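Local atomic coordinates of putative oxidoreductase (Staphylococcus aureus subsp. aureus, PDB entry 3IV4), a protein that is probably a thiol-based redox protein of the monothiol bacilliredoxin type, a putative oxidoreductase built on a thioredoxin fold. Residues A[27-32]-A[86-91]; A[37-42]-A[80-85]; A[43-48]-A[102-107]. All blocks are in the same frame, centred on the assembly; numbering follows the deposited sequence.

Contact 1: A[27-32]-A[86-91]; sequences VFVLKH and FYFVNG
V27 and V29 pair with F88 and F86 as hydrogen-bonded partners of two antiparallel strands, 26-32 and 84-89, in the mixed central sheet of the thioredoxin fold. F28 and Y87 form the non-hydrogen-bonded pair between them. Four backbone bonds close the ladder; in the shortest, from F88 N to V27 O at 2.7 Å, the hydrogen points almost straight at its acceptor (178°). F86 gives up more area than any other residue here. Its N donates to V29 O at 2.8 Å while its O accepts from V29 N, and the same O is approached by F28 CA at 3.2 Å, a CA-H...O contact. V29 O also lies at the edge of the F86 ring, near its plane, and K31 CE comes to 4.2 Å from F86 CE2. F86 joins V27, V29 and F88 on the sheet face met by helix 66-76, where I72 and T76 touch F86. The ammonium group of K31 is bound farther on, by S69 O and H80 ND1. V27 contributes mainly backbone, its N and O both bonded to F88, although V27 CB also lies 4.3 Å from F88 CB. On the other face of the sheet Y87 and F28 meet as aromatics. Y87 CG, anti to the backbone N (chi1 -176°), is thereby brought to 3.6 Å from F28 CE1, and the rings form an offset stack, centroids 4.1 Å apart and planes at 17°. From helix 37-53, F49 meets the F28 ring edge-to-face and F46 packs against F28 CB. Within the stack the overlap is uneven: Y87 CD1 sits over the centre of the F28 ring, whereas F28 CZ, 3.4 Å from Y87 CD1, lies toward the rim of the tyrosine ring.

Contact 2: A[37-42]-A[80-85]; sequences PISANA and HESPQA
P83, preceded by a cis peptide bond, pushes its ring against the first turns of helix 37-53 and is met there by I38, S39 and A42. The close-fitting part lies on the buried side. A42 CB comes within 3.6 Å of P83 CG and nearly as close to P83 CB, so the methyl group rests against the CB-CG side of the pyrrolidine ring. S39 adds its hydroxyl: OG, anti to the backbone N (chi1 -160°), is 3.5 Å from P83 CB. This is packing of an oxygen on carbon, and the polar needs of S39 OG are met by H32 ND1 and S33 N. S82 OG, 4.1 Å from S39 OG, is bonded to S33 OG.

Toward solvent the fit is slacker. I38, an exposed residue, offers only its CG2 branch, 3.9 Å from P83 CD, and the two side chains cross at about a right angle.

A cis-proline just ahead of a strand, facing the start of the helix that follows the loop where relatives carry their redox cysteine, is a hallmark of the thioredoxin fold. Between these two segments the adhesion is essentially van der Waals, and both serine hydroxyls are bonded to H32 and S33, at the end of strand 26-32, which implies that loop and helix are matched by shape here while polar bonding runs through that strand end.

Contact 3: A[43-48]-A[102-107]; sequences YDQFNK and INVSSL
Q45 and N103 bring their CA atoms to 5.0 Å where the middle of helix 37-53 passes the turn that starts helix 104-110. The bond between the segments comes from Q45. Its chain is bent at CG (chi2 -68°), and OE1 accepts from V104 N at 2.9 Å, with an N-H...O angle of 157° and the donor tilted somewhat from the amide plane. V104 is the first residue of the helix, so the glutamine carbonyl binds an N-H of the helix start, and the partial positive charge of that end would be expected to strengthen the bond. Q45 CG lies 3.7 Å from I102 O, and Q45 OE1 also touches N103 CB at 3.4 Å.

N103 itself is the N-cap. Its OD1 accepts from S106 N at 2.9 Å and S106 OG accepts from N103 N at 3.2 Å, a reciprocal capping box; chi1 of 50° folds N103 CG back over the backbone, which lets OD1 reach the S106 N-H. N103 ND2 and S106 OG reach back to G100 O and D101 O, respectively.

Deeper in, contact is apolar. L107 CD1 lies 3.9 Å from F46 CA, and its other methyl, CD2, meets the edge of the F46 ring near CD1 at 4.2 Å, the two side chains crossing at about a right angle. Both residues also touch F28, and W95 packs on L107. A C-terminal helix lying beside helix 37-53, on one face of the central sheet, is the arrangement of the thioredoxin fold.

Overall arrangement
Contacts 1 and 2 share strand 84-89, and contacts 2 and 3 share helix 37-53; their centres are about 14 Å and 10 Å apart, with contacts 1 and 3 about 13 Å apart. Along the chain contact 2 is nested within the loop closed by contact 1, whereas contact 3 alternates with both. Contact 1 joins two neighbouring strands, contact 2 sets the cis-proline loop against the helix start, and contact 3 adds the C-terminal helix. I102 CD1 lies against P83, Q84 and A42, and K31 N bonds Q84 O. Thioredoxin-fold redox proteins carry their active site around the cis-proline loop and this helix start, so the contacts probably fix that region on the sheet.

Contact 1: A[27-32]-A[86-91]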
loop_
_atom_site.group_PDB
_atom_site.type_symbol
_atom_site.label_atom_id
_atom_site.label_comp_id
_atom_site.label_asym_id
_atom_site.label_seq_id
_atom_site.Cartn_x
_atom_site.Cartn_y
_atom_site.Cartn_z
ATOM N N VAL A 27 3.152 -8.137 3.702
ATOM C CA VAL A 27 3.252 -7.106 2.654
ATOM C C VAL A 27 2.182 -6.023 2.794
ATOM O O VAL A 27 0.988 -6.336 2.806
ATOM C CB VAL A 27 3.084 -7.747 1.253
ATOM C CG1 VAL A 27 2.979 -6.684 0.161
ATOM C CG2 VAL A 27 4.226 -8.680 0.953
ATOM N N PHE A 28 2.597 -4.756 2.886
ATOM C CA PHE A 28 1.659 -3.650 2.797
ATOM C C PHE A 28 1.744 -3.063 1.403
ATOM O O PHE A 28 2.842 -2.930 0.853
ATOM C CB PHE A 28 2.011 -2.553 3.816
ATOM C CG PHE A 28 1.630 -2.879 5.235
ATOM C CD1 PHE A 28 0.355 -2.571 5.714
ATOM C CD2 PHE A 28 2.552 -3.466 6.104
ATOM C CE1 PHE A 28 -0.010 -2.847 7.049
ATOM C CE2 PHE A 28 2.195 -3.755 7.438
ATOM C CZ PHE A 28 0.919 -3.431 7.905
ATOM N N VAL A 29 0.590 -2.706 0.847
ATOM C CA VAL A 29 0.485 -2.111 -0.493
ATOM C C VAL A 29 -0.425 -0.884 -0.407
ATOM O O VAL A 29 -1.531 -0.973 0.134
ATOM C CB VAL A 29 -0.120 -3.111 -1.513
ATOM C CG1 VAL A 29 -0.255 -2.460 -2.894
ATOM C CG2 VAL A 29 0.746 -4.377 -1.599
ATOM N N LEU A 30 0.024 0.237 -0.968
ATOM C CA LEU A 30 -0.736 1.473 -0.955
ATOM C C LEU A 30 -1.125 1.900 -2.365
ATOM O O LEU A 30 -0.254 2.055 -3.213
ATOM C CB LEU A 30 0.123 2.578 -0.332
ATOM C CG LEU A 30 -0.457 3.985 -0.334
ATOM C CD1 LEU A 30 -1.644 4.097 0.617
ATOM C CD2 LEU A 30 0.617 5.029 -0.031
ATOM N N LYS A 31 -2.416 2.123 -2.586
ATOM C CA LYS A 31 -2.890 2.842 -3.759
ATOM C C LYS A 31 -2.741 4.335 -3.493
ATOM O O LYS A 31 -3.311 4.859 -2.524
ATOM C CB LYS A 31 -4.364 2.534 -4.041
ATOM C CG LYS A 31 -4.658 1.117 -4.453
ATOM C CD LYS A 31 -6.106 1.041 -4.947
ATOM C CE LYS A 31 -6.461 -0.351 -5.466
ATOM N NZ LYS A 31 -7.828 -0.314 -6.102
ATOM N N HIS A 32 -2.011 5.020 -4.366
ATOM C CA HIS A 32 -1.682 6.436 -4.178
ATOM C C HIS A 32 -2.118 7.265 -5.392
ATOM O O HIS A 32 -1.952 6.825 -6.528
ATOM C CB HIS A 32 -0.166 6.546 -3.935
ATOM C CG HIS A 32 0.356 7.948 -3.847
ATOM N ND1 HIS A 32 -0.115 8.871 -2.934
ATOM C CD2 HIS A 32 1.352 8.568 -4.527
ATOM C CE1 HIS A 32 0.558 10.005 -3.069
ATOM N NE2 HIS A 32 1.455 9.844 -4.026
ATOM N N PHE A 86 -3.543 -1.754 1.983
ATOM C CA PHE A 86 -3.884 -3.157 2.194
ATOM C C PHE A 86 -2.720 -3.840 2.886
ATOM O O PHE A 86 -1.567 -3.484 2.678
ATOM C CB PHE A 86 -4.057 -3.859 0.843
ATOM C CG PHE A 86 -5.235 -3.402 0.069
ATOM C CD1 PHE A 86 -6.468 -4.031 0.241
ATOM C CD2 PHE A 86 -5.140 -2.331 -0.835
ATOM C CE1 PHE A 86 -7.589 -3.610 -0.474
ATOM C CE2 PHE A 86 -6.249 -1.916 -1.547
ATOM C CZ PHE A 86 -7.473 -2.553 -1.362
ATOM N N TYR A 87 -3.050 -4.842 3.688
ATOM C CA TYR A 87 -2.054 -5.687 4.336
ATOM C C TYR A 87 -2.322 -7.119 3.941
ATOM O O TYR A 87 -3.439 -7.635 4.149
ATOM C CB TYR A 87 -2.137 -5.531 5.846
ATOM C CG TYR A 87 -1.094 -6.279 6.656
ATOM C CD1 TYR A 87 0.252 -6.306 6.272
ATOM C CD2 TYR A 87 -1.460 -6.929 7.828
ATOM C CE1 TYR A 87 1.213 -6.988 7.048
ATOM C CE2 TYR A 87 -0.517 -7.599 8.613
ATOM C CZ TYR A 87 0.814 -7.628 8.215
ATOM O OH TYR A 87 1.739 -8.306 9.013
ATOM N N PHE A 88 -1.303 -7.734 3.344
ATOM C CA PHE A 88 -1.347 -9.147 2.925
ATOM C C PHE A 88 -0.446 -10.017 3.779
ATOM O O PHE A 88 0.721 -9.692 4.009
ATOM C CB PHE A 88 -0.930 -9.302 1.454
ATOM C CG PHE A 88 -1.846 -8.612 0.498
ATOM C CD1 PHE A 88 -2.932 -9.287 -0.065
ATOM C CD2 PHE A 88 -1.660 -7.261 0.194
ATOM C CE1 PHE A 88 -3.806 -8.628 -0.942
ATOM C CE2 PHE A 88 -2.531 -6.596 -0.685
ATOM C CZ PHE A 88 -3.594 -7.269 -1.254
ATOM N N VAL A 89 -1.021 -11.111 4.264
ATOM C CA VAL A 89 -0.269 -12.081 5.053
ATOM C C VAL A 89 -0.333 -13.391 4.284
ATOM O O VAL A 89 -1.410 -13.910 4.039
ATOM C CB VAL A 89 -0.858 -12.250 6.475
ATOM C CG1 VAL A 89 -0.162 -13.395 7.206
ATOM C CG2 VAL A 89 -0.731 -10.948 7.260
ATOM N N ASN A 90 0.834 -13.912 3.888
ATOM C CA ASN A 90 0.899 -15.083 3.000
ATOM C C ASN A 90 -0.046 -14.988 1.797
ATOM O O ASN A 90 -0.745 -15.954 1.449
ATOM C CB ASN A 90 0.607 -16.363 3.783
ATOM C CG ASN A 90 1.726 -16.741 4.719
ATOM O OD1 ASN A 90 1.580 -16.673 5.935
ATOM N ND2 ASN A 90 2.847 -17.139 4.157
ATOM N N GLY A 91 -0.071 -13.819 1.166
ATOM C CA GLY A 91 -0.825 -13.622 -0.053
ATOM C C GLY A 91 -2.292 -13.286 0.101
ATOM O O GLY A 91 -2.976 -13.072 -0.900
#

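Contact 2: A[37-42]-A[80-85]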
loop_
_atom_site.group_PDB
_atom_site.type_symbol
_atom_site.label_atom_id
_atom_site.label_comp_id
_atom_site.label_asym_id
_atom_site.label_seq_id
_atom_site.Cartn_x
_atom_site.Cartn_y
_atom_site.Cartn_z
ATOM N N PRO A 37 -3.653 15.935 -1.870
ATOM C CA PRO A 37 -3.114 16.099 -0.510
ATOM C C PRO A 37 -3.511 14.995 0.459
ATOM O O PRO A 37 -2.699 14.615 1.289
ATOM C CB PRO A 37 -3.675 17.448 -0.034
ATOM C CG PRO A 37 -4.197 18.120 -1.215
ATOM C CD PRO A 37 -4.431 17.120 -2.307
ATOM N N ILE A 38 -4.721 14.461 0.340
ATOM C CA ILE A 38 -5.128 13.374 1.241
ATOM C C ILE A 38 -4.259 12.136 0.983
ATOM O O ILE A 38 -3.787 11.466 1.914
ATOM C CB ILE A 38 -6.645 13.032 1.114
ATOM C CG1 ILE A 38 -7.496 14.229 1.530
ATOM C CG2 ILE A 38 -6.989 11.793 1.966
ATOM C CD1 ILE A 38 -8.941 14.191 1.045
ATOM N N SER A 39 -4.018 11.841 -0.286
ATOM C CA SER A 39 -3.143 10.731 -0.637
ATOM C C SER A 39 -1.695 10.965 -0.198
ATOM O O SER A 39 -1.037 10.053 0.333
ATOM C CB SER A 39 -3.214 10.435 -2.141
ATOM O OG SER A 39 -2.755 9.116 -2.387
ATOM N N ALA A 40 -1.190 12.182 -0.397
ATOM C CA ALA A 40 0.158 12.498 0.079
ATOM C C ALA A 40 0.292 12.329 1.589
ATOM O O ALA A 40 1.324 11.861 2.055
ATOM C CB ALA A 40 0.527 13.936 -0.307
ATOM N N ASN A 41 -0.733 12.722 2.345
ATOM C CA ASN A 41 -0.720 12.519 3.804
ATOM C C ASN A 41 -0.628 11.026 4.131
ATOM O O ASN A 41 0.161 10.606 4.993
ATOM C CB ASN A 41 -1.992 13.112 4.431
ATOM C CG ASN A 41 -1.994 14.632 4.455
ATOM O OD1 ASN A 41 -0.950 15.268 4.350
ATOM N ND2 ASN A 41 -3.183 15.222 4.606
ATOM N N ALA A 42 -1.431 10.214 3.441
ATOM C CA ALA A 42 -1.366 8.755 3.617
ATOM C C ALA A 42 -0.009 8.147 3.234
ATOM O O ALA A 42 0.497 7.271 3.923
ATOM C CB ALA A 42 -2.496 8.079 2.854
ATOM N N HIS A 80 -12.582 0.195 -5.172
ATOM C CA HIS A 80 -11.473 1.109 -5.269
ATOM C C HIS A 80 -11.666 2.421 -4.498
ATOM O O HIS A 80 -12.715 3.057 -4.591
ATOM C CB HIS A 80 -11.206 1.429 -6.734
ATOM C CG HIS A 80 -10.205 2.516 -6.905
ATOM N ND1 HIS A 80 -8.859 2.297 -6.719
ATOM C CD2 HIS A 80 -10.344 3.837 -7.167
ATOM C CE1 HIS A 80 -8.204 3.430 -6.898
ATOM N NE2 HIS A 80 -9.082 4.381 -7.164
ATOM N N GLU A 81 -10.638 2.827 -3.752
ATOM C CA GLU A 81 -10.540 4.181 -3.196
ATOM C C GLU A 81 -9.109 4.612 -3.395
ATOM O O GLU A 81 -8.224 3.782 -3.615
ATOM C CB GLU A 81 -10.832 4.231 -1.689
ATOM C CG GLU A 81 -12.177 3.669 -1.268
ATOM C CD GLU A 81 -13.341 4.605 -1.523
ATOM O OE1 GLU A 81 -13.142 5.774 -1.937
ATOM O OE2 GLU A 81 -14.477 4.148 -1.291
ATOM N N SER A 82 -8.876 5.915 -3.273
ATOM C CA SER A 82 -7.514 6.409 -3.192
ATOM C C SER A 82 -7.459 7.596 -2.231
ATOM O O SER A 82 -8.289 8.507 -2.316
ATOM C CB SER A 82 -6.968 6.760 -4.567
ATOM O OG SER A 82 -5.577 6.973 -4.477
ATOM N N PRO A 83 -6.510 7.581 -1.286
ATOM C CA PRO A 83 -5.528 6.538 -1.030
ATOM C C PRO A 83 -6.192 5.337 -0.354
ATOM O O PRO A 83 -7.188 5.490 0.340
ATOM C CB PRO A 83 -4.558 7.217 -0.065
ATOM C CG PRO A 83 -5.403 8.165 0.700
ATOM C CD PRO A 83 -6.415 8.674 -0.297
ATOM N N GLN A 84 -5.598 4.161 -0.513
ATOM C CA GLN A 84 -6.165 2.941 0.055
ATOM C C GLN A 84 -5.028 2.002 0.361
ATOM O O GLN A 84 -4.198 1.734 -0.503
ATOM C CB GLN A 84 -7.134 2.319 -0.944
ATOM C CG GLN A 84 -7.909 1.138 -0.404
ATOM C CD GLN A 84 -8.977 0.694 -1.413
ATOM O OE1 GLN A 84 -8.684 0.514 -2.603
ATOM N NE2 GLN A 84 -10.222 0.561 -0.949
ATOM N N ALA A 85 -4.982 1.479 1.580
ATOM C CA ALA A 85 -3.862 0.630 1.961
ATOM C C ALA A 85 -4.363 -0.756 2.304
ATOM O O ALA A 85 -5.470 -0.904 2.832
ATOM C CB ALA A 85 -3.108 1.240 3.151
#

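Contact 3: A[43-48]-A[102-107]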
loop_
_atom_site.group_PDB
_atom_site.type_symbol
_atom_site.label_atom_id
_atom_site.label_comp_id
_atom_site.label_asym_id
_atom_site.label_seq_id
_atom_site.Cartn_x
_atom_site.Cartn_y
_atom_site.Cartn_z
ATOM N N TYR A 43 0.562 8.604 2.120
ATOM C CA TYR A 43 1.859 8.137 1.671
ATOM C C TYR A 43 2.927 8.475 2.724
ATOM O O TYR A 43 3.794 7.655 3.035
ATOM C CB TYR A 43 2.202 8.783 0.321
ATOM C CG TYR A 43 3.463 8.275 -0.353
ATOM C CD1 TYR A 43 3.401 7.271 -1.301
ATOM C CD2 TYR A 43 4.704 8.839 -0.074
ATOM C CE1 TYR A 43 4.540 6.811 -1.942
ATOM C CE2 TYR A 43 5.864 8.380 -0.725
ATOM C CZ TYR A 43 5.757 7.364 -1.650
ATOM O OH TYR A 43 6.880 6.897 -2.299
ATOM N N ASP A 44 2.850 9.688 3.273
ATOM C CA ASP A 44 3.754 10.081 4.356
ATOM C C ASP A 44 3.626 9.154 5.586
ATOM O O ASP A 44 4.641 8.699 6.128
ATOM C CB ASP A 44 3.472 11.534 4.734
ATOM C CG ASP A 44 4.482 12.095 5.719
ATOM O OD1 ASP A 44 4.031 12.517 6.787
ATOM O OD2 ASP A 44 5.684 12.093 5.420
ATOM N N GLN A 45 2.389 8.860 6.009
ATOM C CA GLN A 45 2.149 7.907 7.110
ATOM C C GLN A 45 2.724 6.533 6.785
ATOM O O GLN A 45 3.352 5.895 7.627
ATOM C CB GLN A 45 0.655 7.789 7.431
ATOM C CG GLN A 45 0.083 9.097 7.992
ATOM C CD GLN A 45 0.636 9.428 9.359
ATOM O OE1 GLN A 45 0.418 8.698 10.334
ATOM N NE2 GLN A 45 1.384 10.516 9.434
ATOM N N PHE A 46 2.521 6.104 5.545
ATOM C CA PHE A 46 2.976 4.810 5.055
ATOM C C PHE A 46 4.497 4.738 5.165
ATOM O O PHE A 46 5.027 3.774 5.738
ATOM C CB PHE A 46 2.475 4.644 3.610
ATOM C CG PHE A 46 2.557 3.245 3.046
ATOM C CD1 PHE A 46 1.726 2.233 3.510
ATOM C CD2 PHE A 46 3.402 2.975 1.968
ATOM C CE1 PHE A 46 1.784 0.934 2.932
ATOM C CE2 PHE A 46 3.457 1.713 1.384
ATOM C CZ PHE A 46 2.653 0.687 1.875
ATOM N N ASN A 47 5.192 5.758 4.660
ATOM C CA ASN A 47 6.651 5.816 4.761
ATOM C C ASN A 47 7.159 5.881 6.190
ATOM O O ASN A 47 8.174 5.274 6.498
ATOM C CB ASN A 47 7.214 7.027 4.015
ATOM C CG ASN A 47 7.461 6.755 2.560
ATOM O OD1 ASN A 47 8.302 5.937 2.200
ATOM N ND2 ASN A 47 6.734 7.458 1.704
ATOM N N LYS A 48 6.485 6.649 7.049
ATOM C CA LYS A 48 6.883 6.751 8.465
ATOM C C LYS A 48 6.751 5.410 9.160
ATOM O O LYS A 48 7.641 4.974 9.891
ATOM C CB LYS A 48 6.035 7.805 9.181
ATOM C CG LYS A 48 6.541 9.223 8.984
ATOM C CD LYS A 48 5.427 10.182 9.306
ATOM C CE LYS A 48 5.925 11.597 9.385
ATOM N NZ LYS A 48 4.751 12.420 9.815
ATOM N N ILE A 102 -5.679 5.783 7.029
ATOM C CA ILE A 102 -4.324 5.265 6.814
ATOM C C ILE A 102 -3.374 6.139 7.620
ATOM O O ILE A 102 -3.079 7.286 7.241
ATOM C CB ILE A 102 -3.901 5.301 5.324
ATOM C CG1 ILE A 102 -4.873 4.501 4.439
ATOM C CG2 ILE A 102 -2.459 4.718 5.143
ATOM C CD1 ILE A 102 -4.784 4.860 2.950
ATOM N N ASN A 103 -2.881 5.608 8.728
ATOM C CA ASN A 103 -1.931 6.357 9.548
ATOM C C ASN A 103 -1.051 5.357 10.279
ATOM O O ASN A 103 -1.332 4.149 10.268
ATOM C CB ASN A 103 -2.663 7.325 10.503
ATOM C CG ASN A 103 -3.767 6.649 11.283
ATOM O OD1 ASN A 103 -3.537 5.668 11.986
ATOM N ND2 ASN A 103 -4.988 7.151 11.135
ATOM N N VAL A 104 0.011 5.850 10.917
ATOM C CA VAL A 104 0.997 4.961 11.517
ATOM C C VAL A 104 0.384 4.025 12.556
ATOM O O VAL A 104 0.793 2.868 12.673
ATOM C CB VAL A 104 2.156 5.740 12.149
ATOM C CG1 VAL A 104 3.096 4.768 12.828
ATOM C CG2 VAL A 104 2.883 6.570 11.085
ATOM N N SER A 105 -0.608 4.509 13.295
ATOM C CA SER A 105 -1.273 3.661 14.288
ATOM C C SER A 105 -2.188 2.593 13.678
ATOM O O SER A 105 -2.224 1.464 14.172
ATOM C CB SER A 105 -2.005 4.491 15.344
ATOM O OG SER A 105 -2.842 5.481 14.770
ATOM N N SER A 106 -2.924 2.922 12.616
ATOM C CA SER A 106 -3.768 1.906 11.992
ATOM C C SER A 106 -2.953 0.839 11.270
ATOM O O SER A 106 -3.297 -0.346 11.303
ATOM C CB SER A 106 -4.824 2.520 11.086
ATOM O OG SER A 106 -4.261 2.999 9.876
ATOM N N LEU A 107 -1.862 1.259 10.631
ATOM C CA LEU A 107 -0.941 0.317 10.011
ATOM C C LEU A 107 -0.367 -0.618 11.065
ATOM O O LEU A 107 -0.263 -1.824 10.848
ATOM C CB LEU A 107 0.161 1.069 9.250
ATOM C CG LEU A 107 -0.311 1.816 7.983
ATOM C CD1 LEU A 107 0.621 2.966 7.628
ATOM C CD2 LEU A 107 -0.429 0.866 6.795
#